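Side-chain contacts in phosphoribosylaminoimidazole carboxylase (Bombyx mori, PDB 4JA0), which probably catalyses two successive steps of purine biosynthesis, carboxylating aminoimidazole ribonucleotide in one domain and joining the product to aspartate to make SAICAR in the other: residues 63-68 / 78-83; 295-300 / 315-320. All coordinates share one frame; numbering follows the deposited sequence.

Contact 1. Residues 63-68 / 78-83; sequences TNAKVF and TAFVKI
Helix 63-68 and strand 80-83 pass within 9.2 Å of each other at 133° between their N-to-C directions; the CA atoms of F68 and F80 are 6.7 Å apart at one end, and those of A65 and I83 6.8 Å at the other. This is a helix packed against an antiparallel beta sheet in the SAICAR synthetase part, with 80-83 and 88-91 a pair of sequence-adjacent antiparallel strands of that sheet. Contact is wholly apolar. The two phenylalanines form a strongly slid pair: their planes differ by 30°, but the centroids lie 5.6 Å apart, so overlap is slight. Much of their contact therefore runs through the stems: CB of F68 lies 3.6 Å from CD1 of F80, and CB of F80 reciprocally approaches CD1 of F68. F80 has its CG anti to the backbone N (chi1 177°), which carries the ring along the helix until its far end, CZ, comes to 3.8 Å from A65 CB. F80 thus spans nearly one helical turn, meeting residues i and i+3. The backbone N of K82 lies above one face of the F80 ring, over its centre, and F89 of the adjoining strand makes an edge-to-face pair with it. V81 and K82 both pair with L90, forming a classic beta bulge just after F80. On the helix, F68 also packs against I211 and L207, while N64 OD1 accepts a hydrogen bond from the backbone N of I211. At the loop end of the contact, T78 approaches F68 obliquely through its methyl CG2, and at the more exposed end the tip of I83 lies against the helix, with CD1 3.6 Å from A65 CB.

Contact 2. Residues 295-300 / 315-320; sequences DVDLRV and QQYEDT
Y317 meets D297 and R299 of the strand through one atom, its phenolic OH, although its CA is 10.3 Å from that of D297. In Y317 the CG lies anti to the carbonyl carbon, beside the backbone N (chi1 -79°), and the side chain spans the gap to the strand. Its OH donates to D297 OD2 at 3.0 Å, meeting that oxygen from above the carboxylate plane; the oxygen itself sits at the ring's edge, near the ring plane, with the carboxylate and ring planes 62° apart. The same OH accepts from R299 NH1 at 2.8 Å; here the N-H...O angle is 162° and the OH lies in the guanidinium plane. Bends at chi2 and chi3 of R299 turn its guanidinium so that NH1 meets the hydroxyl. D297 and R299 are alternate residues on one side of the outermost strand, within this chain, of the parallel sheet. Strand 296-300, helix 307-317 and strand 323-329 form a beta-alpha-beta crossover in the AIR carboxylase part; it passes over strand 267-273, on whose V270 Y317 also packs, and the tyrosine ties the helix to the crossover's first strand. R299 has a stronger partner beyond these segments, because NH2 makes a salt bridge to D417 of a third subunit. That carboxylate probably offsets the positive charges of R299 and of the nearby R421 of the same subunit. After Y317, E318 and D319 turn to a second subunit, with salt bridges to its R403 and R123 respectively. D319 is the centre of an inverse gamma turn, and T320 OG1 then hydrogen-bonds to the backbone N of G322.

Contacts 1 and 2 lie in the SAICAR synthetase and AIR carboxylase parts of the chain, with centres 36 Å apart and nearest atoms about 20 Å apart, and they share no helix or strand. Each joins a helix to a strand, but contact 1 involves an antiparallel sheet and contact 2 a parallel one. Both are partly buried. Contact 1 has no hydrogen bond across it and buries 274 Å², against 153 Å² for contact 2, where two polar links converge on a single hydroxyl. Their settings also differ: no other chain touches the segments of contact 1, whereas two further subunits reach contact 2, where R299, E318 and D319 form salt bridges to them.

Contact 1. Residues 63-68 / 78-83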
ATOM      1  N   THR A  63      39.011 -30.197  37.438  1.00 10.01           N
ATOM      2  CA  THR A  63      38.288 -30.509  36.216  1.00 13.59           C
ATOM      3  C   THR A  63      36.897 -29.910  36.337  1.00 14.16           C
ATOM      4  O   THR A  63      36.439 -29.142  35.494  1.00 14.63           O
ATOM      5  CB  THR A  63      38.153 -32.029  35.993  1.00 13.64           C
ATOM      6  OG1 THR A  63      39.446 -32.652  35.967  1.00  9.66           O
ATOM      7  CG2 THR A  63      37.378 -32.317  34.696  1.00  5.11           C
ATOM      8  N   ASN A  64      36.265 -30.217  37.453  1.00 17.29           N
ATOM      9  CA  ASN A  64      34.928 -29.758  37.738  1.00  9.44           C
ATOM     10  C   ASN A  64      34.753 -28.239  37.727  1.00 10.88           C
ATOM     11  O   ASN A  64      33.854 -27.722  37.078  1.00 10.76           O
ATOM     12  CB  ASN A  64      34.549 -30.264  39.110  1.00  4.89           C
ATOM     13  CG  ASN A  64      33.110 -30.218  39.329  1.00 20.93           C
ATOM     14  OD1 ASN A  64      32.339 -30.634  38.472  1.00 44.61           O
ATOM     15  ND2 ASN A  64      32.703 -29.654  40.454  1.00 48.49           N
ATOM     16  N   ALA A  65      35.603 -27.541  38.468  1.00 12.49           N
ATOM     17  CA  ALA A  65      35.512 -26.091  38.601  1.00  9.49           C
ATOM     18  C   ALA A  65      35.619 -25.408  37.249  1.00 10.22           C
ATOM     19  O   ALA A  65      34.993 -24.360  36.998  1.00 10.01           O
ATOM     20  CB  ALA A  65      36.598 -25.578  39.530  1.00  8.08           C
ATOM     21  N   LYS A  66      36.425 -26.008  36.382  1.00  6.12           N
ATOM     22  CA  LYS A  66      36.652 -25.462  35.059  1.00 11.01           C
ATOM     23  C   LYS A  66      35.389 -25.599  34.203  1.00  9.66           C
ATOM     24  O   LYS A  66      34.955 -24.633  33.555  1.00 17.54           O
ATOM     25  CB  LYS A  66      37.862 -26.151  34.407  1.00  6.06           C
ATOM     26  N   VAL A  67      34.778 -26.777  34.243  1.00 10.11           N
ATOM     27  CA  VAL A  67      33.549 -27.029  33.505  1.00  4.34           C
ATOM     28  C   VAL A  67      32.456 -26.073  33.951  1.00  4.43           C
ATOM     29  O   VAL A  67      31.830 -25.420  33.124  1.00 15.48           O
ATOM     30  CB  VAL A  67      33.088 -28.509  33.675  1.00  9.49           C
ATOM     31  CG1 VAL A  67      31.656 -28.718  33.182  1.00  6.27           C
ATOM     32  CG2 VAL A  67      34.052 -29.456  32.966  1.00  5.45           C
ATOM     33  N   PHE A  68      32.263 -25.942  35.258  1.00  5.48           N
ATOM     34  CA  PHE A  68      31.187 -25.102  35.776  1.00 10.21           C
ATOM     35  C   PHE A  68      31.425 -23.645  35.406  1.00  8.04           C
ATOM     36  O   PHE A  68      30.481 -22.920  35.131  1.00  6.36           O
ATOM     37  CB  PHE A  68      31.018 -25.298  37.292  1.00  9.87           C
ATOM     38  CG  PHE A  68      30.214 -26.528  37.664  1.00 18.35           C
ATOM     39  CD1 PHE A  68      30.537 -27.271  38.785  1.00 32.22           C
ATOM     40  CD2 PHE A  68      29.170 -26.973  36.863  1.00 28.59           C
ATOM     41  CE1 PHE A  68      29.812 -28.417  39.117  1.00 23.57           C
ATOM     42  CE2 PHE A  68      28.442 -28.114  37.199  1.00 18.79           C
ATOM     43  CZ  PHE A  68      28.769 -28.833  38.322  1.00 15.32           C
ATOM     44  N   THR A  78      23.845 -22.690  37.921  1.00 15.22           N
ATOM     45  CA  THR A  78      24.484 -23.780  38.678  1.00 13.52           C
ATOM     46  C   THR A  78      24.561 -23.505  40.180  1.00  8.64           C
ATOM     47  O   THR A  78      24.388 -22.375  40.634  1.00 15.78           O
ATOM     48  CB  THR A  78      25.914 -24.070  38.176  1.00 13.99           C
ATOM     49  OG1 THR A  78      26.652 -22.849  38.093  1.00 30.58           O
ATOM     50  CG2 THR A  78      25.877 -24.731  36.811  1.00 20.71           C
ATOM     51  N   ALA A  79      24.817 -24.555  40.948  1.00 13.39           N
ATOM     52  CA  ALA A  79      24.986 -24.420  42.383  1.00 14.01           C
ATOM     53  C   ALA A  79      26.427 -23.999  42.668  1.00 17.57           C
ATOM     54  O   ALA A  79      26.771 -23.635  43.792  1.00 15.96           O
ATOM     55  CB  ALA A  79      24.656 -25.730  43.086  1.00  0.57           C
ATOM     56  N   PHE A  80      27.272 -24.039  41.642  1.00 10.70           N
ATOM     57  CA  PHE A  80      28.699 -23.822  41.857  1.00 16.25           C
ATOM     58  C   PHE A  80      29.042 -22.344  42.059  1.00 21.58           C
ATOM     59  O   PHE A  80      28.650 -21.479  41.257  1.00 17.50           O
ATOM     60  CB  PHE A  80      29.507 -24.376  40.687  1.00 13.35           C
ATOM     61  CG  PHE A  80      30.973 -24.135  40.812  1.00  9.23           C
ATOM     62  CD1 PHE A  80      31.583 -23.117  40.106  1.00 13.61           C
ATOM     63  CD2 PHE A  80      31.746 -24.920  41.651  1.00 21.88           C
ATOM     64  CE1 PHE A  80      32.957 -22.893  40.219  1.00 16.97           C
ATOM     65  CE2 PHE A  80      33.115 -24.703  41.773  1.00 20.11           C
ATOM     66  CZ  PHE A  80      33.721 -23.686  41.059  1.00 12.18           C
ATOM     67  N   VAL A  81      29.812 -22.069  43.110  1.00 14.83           N
ATOM     68  CA  VAL A  81      30.189 -20.698  43.439  1.00 16.55           C
ATOM     69  C   VAL A  81      31.666 -20.420  43.164  1.00 12.85           C
ATOM     70  O   VAL A  81      32.012 -19.595  42.329  1.00 34.63           O
ATOM     71  CB  VAL A  81      29.940 -20.379  44.919  1.00 14.51           C
ATOM     72  CG1 VAL A  81      30.318 -18.931  45.191  1.00 12.04           C
ATOM     73  CG2 VAL A  81      28.493 -20.648  45.303  1.00  7.94           C
ATOM     74  N   LYS A  82      32.530 -21.123  43.883  1.00 19.76           N
ATOM     75  CA  LYS A  82      33.970 -20.967  43.745  1.00 15.91           C
ATOM     76  C   LYS A  82      34.717 -22.113  44.408  1.00 14.82           C
ATOM     77  O   LYS A  82      34.199 -22.784  45.310  1.00 10.63           O
ATOM     78  CB  LYS A  82      34.429 -19.639  44.354  1.00 15.84           C
ATOM     79  CG  LYS A  82      34.184 -19.545  45.857  1.00 20.34           C
ATOM     80  CD  LYS A  82      34.713 -18.243  46.452  1.00 23.90           C
ATOM     81  CE  LYS A  82      34.377 -18.142  47.937  1.00 32.68           C
ATOM     82  NZ  LYS A  82      34.891 -16.897  48.572  1.00 43.83           N
ATOM     83  N   ILE A  83      35.961 -22.295  43.982  1.00 21.54           N
ATOM     84  CA  ILE A  83      36.849 -23.268  44.602  1.00 20.83           C
ATOM     85  C   ILE A  83      37.165 -22.841  46.037  1.00 19.74           C
ATOM     86  O   ILE A  83      37.380 -21.654  46.312  1.00 18.07           O
ATOM     87  CB  ILE A  83      38.147 -23.445  43.779  1.00 16.43           C
ATOM     88  CG1 ILE A  83      37.969 -24.569  42.755  1.00 28.86           C
ATOM     89  CG2 ILE A  83      39.316 -23.777  44.672  1.00 23.63           C
ATOM     90  CD1 ILE A  83      39.214 -24.890  41.954  1.00 22.18           C
TER

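Contact 2. Residues 295-300 / 315-320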
ATOM      1  N   ASP A 295      31.778  -7.493  21.247  1.00  5.15           N
ATOM      2  CA  ASP A 295      32.460  -6.214  21.355  1.00  8.02           C
ATOM      3  C   ASP A 295      31.911  -5.295  20.287  1.00  7.14           C
ATOM      4  O   ASP A 295      32.069  -5.541  19.082  1.00  6.37           O
ATOM      5  CB  ASP A 295      33.964  -6.364  21.156  1.00 15.79           C
ATOM      6  CG  ASP A 295      34.534  -7.448  21.996  1.00 32.92           C
ATOM      7  OD1 ASP A 295      33.861  -7.836  22.972  1.00 44.37           O
ATOM      8  OD2 ASP A 295      35.643  -7.919  21.672  1.00 87.08           O
ATOM      9  N   VAL A 296      31.294  -4.216  20.742  1.00  4.10           N
ATOM     10  CA  VAL A 296      30.520  -3.359  19.887  1.00  3.28           C
ATOM     11  C   VAL A 296      31.064  -1.949  19.885  1.00  3.13           C
ATOM     12  O   VAL A 296      31.250  -1.354  20.945  1.00  2.05           O
ATOM     13  CB  VAL A 296      29.078  -3.319  20.382  1.00  3.55           C
ATOM     14  CG1 VAL A 296      28.171  -2.575  19.382  1.00  1.27           C
ATOM     15  CG2 VAL A 296      28.616  -4.710  20.618  1.00  2.37           C
ATOM     16  N   ASP A 297      31.252  -1.403  18.685  1.00  4.31           N
ATOM     17  CA  ASP A 297      31.572   0.006  18.506  1.00  5.01           C
ATOM     18  C   ASP A 297      30.407   0.708  17.834  1.00  3.78           C
ATOM     19  O   ASP A 297      29.848   0.211  16.850  1.00  2.71           O
ATOM     20  CB  ASP A 297      32.812   0.194  17.635  1.00  4.44           C
ATOM     21  CG  ASP A 297      34.065   0.315  18.436  1.00 31.07           C
ATOM     22  OD1 ASP A 297      33.957   0.571  19.656  1.00 57.88           O
ATOM     23  OD2 ASP A 297      35.154   0.202  17.828  1.00 42.48           O
ATOM     24  N   LEU A 298      30.043   1.866  18.373  1.00  3.67           N
ATOM     25  CA  LEU A 298      29.036   2.717  17.758  1.00  1.61           C
ATOM     26  C   LEU A 298      29.732   3.843  16.998  1.00  1.28           C
ATOM     27  O   LEU A 298      30.515   4.596  17.576  1.00  4.56           O
ATOM     28  CB  LEU A 298      28.115   3.306  18.823  1.00  0.92           C
ATOM     29  CG  LEU A 298      27.271   2.328  19.639  1.00  1.93           C
ATOM     30  CD1 LEU A 298      26.327   3.073  20.581  1.00  1.94           C
ATOM     31  CD2 LEU A 298      26.491   1.396  18.722  1.00  1.40           C
ATOM     32  N   ARG A 299      29.450   3.969  15.708  1.00  1.06           N
ATOM     33  CA  ARG A 299      30.064   5.031  14.929  1.00  5.89           C
ATOM     34  C   ARG A 299      29.018   5.857  14.185  1.00  2.41           C
ATOM     35  O   ARG A 299      27.977   5.351  13.797  1.00  4.10           O
ATOM     36  CB  ARG A 299      31.095   4.460  13.946  1.00  8.47           C
ATOM     37  CG  ARG A 299      32.086   3.508  14.560  1.00  5.07           C
ATOM     38  CD  ARG A 299      32.951   4.219  15.568  1.00  4.20           C
ATOM     39  NE  ARG A 299      33.549   5.399  14.973  1.00  5.07           N
ATOM     40  CZ  ARG A 299      34.745   5.410  14.389  1.00  8.12           C
ATOM     41  NH1 ARG A 299      35.466   4.295  14.325  1.00  1.46           N
ATOM     42  NH2 ARG A 299      35.209   6.535  13.852  1.00  9.60           N
ATOM     43  N   VAL A 300      29.303   7.135  13.993  1.00  2.89           N
ATOM     44  CA  VAL A 300      28.411   7.992  13.250  1.00  2.57           C
ATOM     45  C   VAL A 300      29.094   8.382  11.943  1.00  1.01           C
ATOM     46  O   VAL A 300      30.204   8.880  11.961  1.00  4.22           O
ATOM     47  CB  VAL A 300      28.038   9.258  14.068  1.00  4.19           C
ATOM     48  CG1 VAL A 300      27.111  10.190  13.265  1.00  2.33           C
ATOM     49  CG2 VAL A 300      27.378   8.864  15.372  1.00  1.97           C
ATOM     50  N   GLN A 315      37.341   1.100   6.173  1.00  9.00           N
ATOM     51  CA  GLN A 315      38.607   0.505   5.778  1.00  5.18           C
ATOM     52  C   GLN A 315      39.502   0.339   7.006  1.00  5.90           C
ATOM     53  O   GLN A 315      40.257  -0.631   7.113  1.00  5.59           O
ATOM     54  CB  GLN A 315      39.288   1.344   4.686  1.00  3.26           C
ATOM     55  CG  GLN A 315      38.725   1.081   3.287  1.00  6.48           C
ATOM     56  CD  GLN A 315      39.030   2.172   2.255  1.00  5.38           C
ATOM     57  OE1 GLN A 315      39.397   3.302   2.589  1.00  1.89           O
ATOM     58  NE2 GLN A 315      38.883   1.817   0.984  1.00  2.75           N
ATOM     59  N   GLN A 316      39.334   1.218   7.984  1.00  4.32           N
ATOM     60  CA  GLN A 316      40.133   1.132   9.193  1.00  3.37           C
ATOM     61  C   GLN A 316      39.761  -0.093   9.997  1.00  5.27           C
ATOM     62  O   GLN A 316      40.639  -0.746  10.549  1.00 10.18           O
ATOM     63  CB  GLN A 316      39.978   2.401  10.026  1.00  3.24           C
ATOM     64  CG  GLN A 316      40.619   3.623   9.380  1.00  0.81           C
ATOM     65  CD  GLN A 316      40.206   4.908  10.057  1.00  6.78           C
ATOM     66  OE1 GLN A 316      39.282   4.925  10.874  1.00 32.43           O
ATOM     67  NE2 GLN A 316      40.899   5.992   9.740  1.00 23.04           N
ATOM     68  N   TYR A 317      38.476  -0.449   9.983  1.00 10.05           N
ATOM     69  CA  TYR A 317      37.999  -1.650  10.662  1.00  1.96           C
ATOM     70  C   TYR A 317      38.450  -2.902   9.909  1.00  3.26           C
ATOM     71  O   TYR A 317      38.641  -3.961  10.505  1.00  1.80           O
ATOM     72  CB  TYR A 317      36.475  -1.607  10.839  1.00  0.65           C
ATOM     73  CG  TYR A 317      36.046  -0.732  11.983  1.00  0.74           C
ATOM     74  CD1 TYR A 317      36.289  -1.119  13.290  1.00  0.86           C
ATOM     75  CD2 TYR A 317      35.416   0.481  11.767  1.00  1.42           C
ATOM     76  CE1 TYR A 317      35.921  -0.330  14.358  1.00  0.67           C
ATOM     77  CE2 TYR A 317      35.047   1.287  12.825  1.00  0.71           C
ATOM     78  CZ  TYR A 317      35.305   0.872  14.122  1.00  1.17           C
ATOM     79  OH  TYR A 317      34.943   1.648  15.200  1.00  1.40           O
ATOM     80  N   GLU A 318      38.659  -2.746   8.602  1.00  2.43           N
ATOM     81  CA  GLU A 318      39.093  -3.833   7.737  1.00  2.66           C
ATOM     82  C   GLU A 318      40.569  -4.220   7.927  1.00  7.93           C
ATOM     83  O   GLU A 318      41.030  -5.227   7.364  1.00  6.76           O
ATOM     84  CB  GLU A 318      38.817  -3.475   6.281  1.00  2.98           C
ATOM     85  CG  GLU A 318      37.377  -3.709   5.854  1.00 10.21           C
ATOM     86  CD  GLU A 318      37.193  -3.626   4.348  1.00 32.64           C
ATOM     87  OE1 GLU A 318      36.292  -4.310   3.804  1.00 35.03           O
ATOM     88  OE2 GLU A 318      37.964  -2.879   3.705  1.00 28.99           O
ATOM     89  N   ASP A 319      41.294  -3.420   8.711  1.00  4.98           N
ATOM     90  CA  ASP A 319      42.651  -3.750   9.147  1.00  3.99           C
ATOM     91  C   ASP A 319      42.581  -4.615  10.399  1.00 12.01           C
ATOM     92  O   ASP A 319      42.880  -4.148  11.509  1.00 13.13           O
ATOM     93  CB  ASP A 319      43.420  -2.468   9.450  1.00  4.94           C
ATOM     94  CG  ASP A 319      44.876  -2.708   9.855  1.00 13.33           C
ATOM     95  OD1 ASP A 319      45.453  -3.782   9.543  1.00 12.93           O
ATOM     96  OD2 ASP A 319      45.441  -1.789  10.497  1.00 10.58           O
ATOM     97  N   THR A 320      42.208  -5.881  10.219  1.00  8.23           N
ATOM     98  CA  THR A 320      42.093  -6.804  11.335  1.00 11.30           C
ATOM     99  C   THR A 320      42.415  -8.204  10.876  1.00  7.02           C
ATOM    100  O   THR A 320      42.482  -8.449   9.674  1.00  6.91           O
ATOM    101  CB  THR A 320      40.637  -6.800  11.902  1.00 15.50           C
ATOM    102  OG1 THR A 320      40.556  -7.630  13.071  1.00 23.09           O
ATOM    103  CG2 THR A 320      39.624  -7.285  10.838  1.00  6.57           C
TER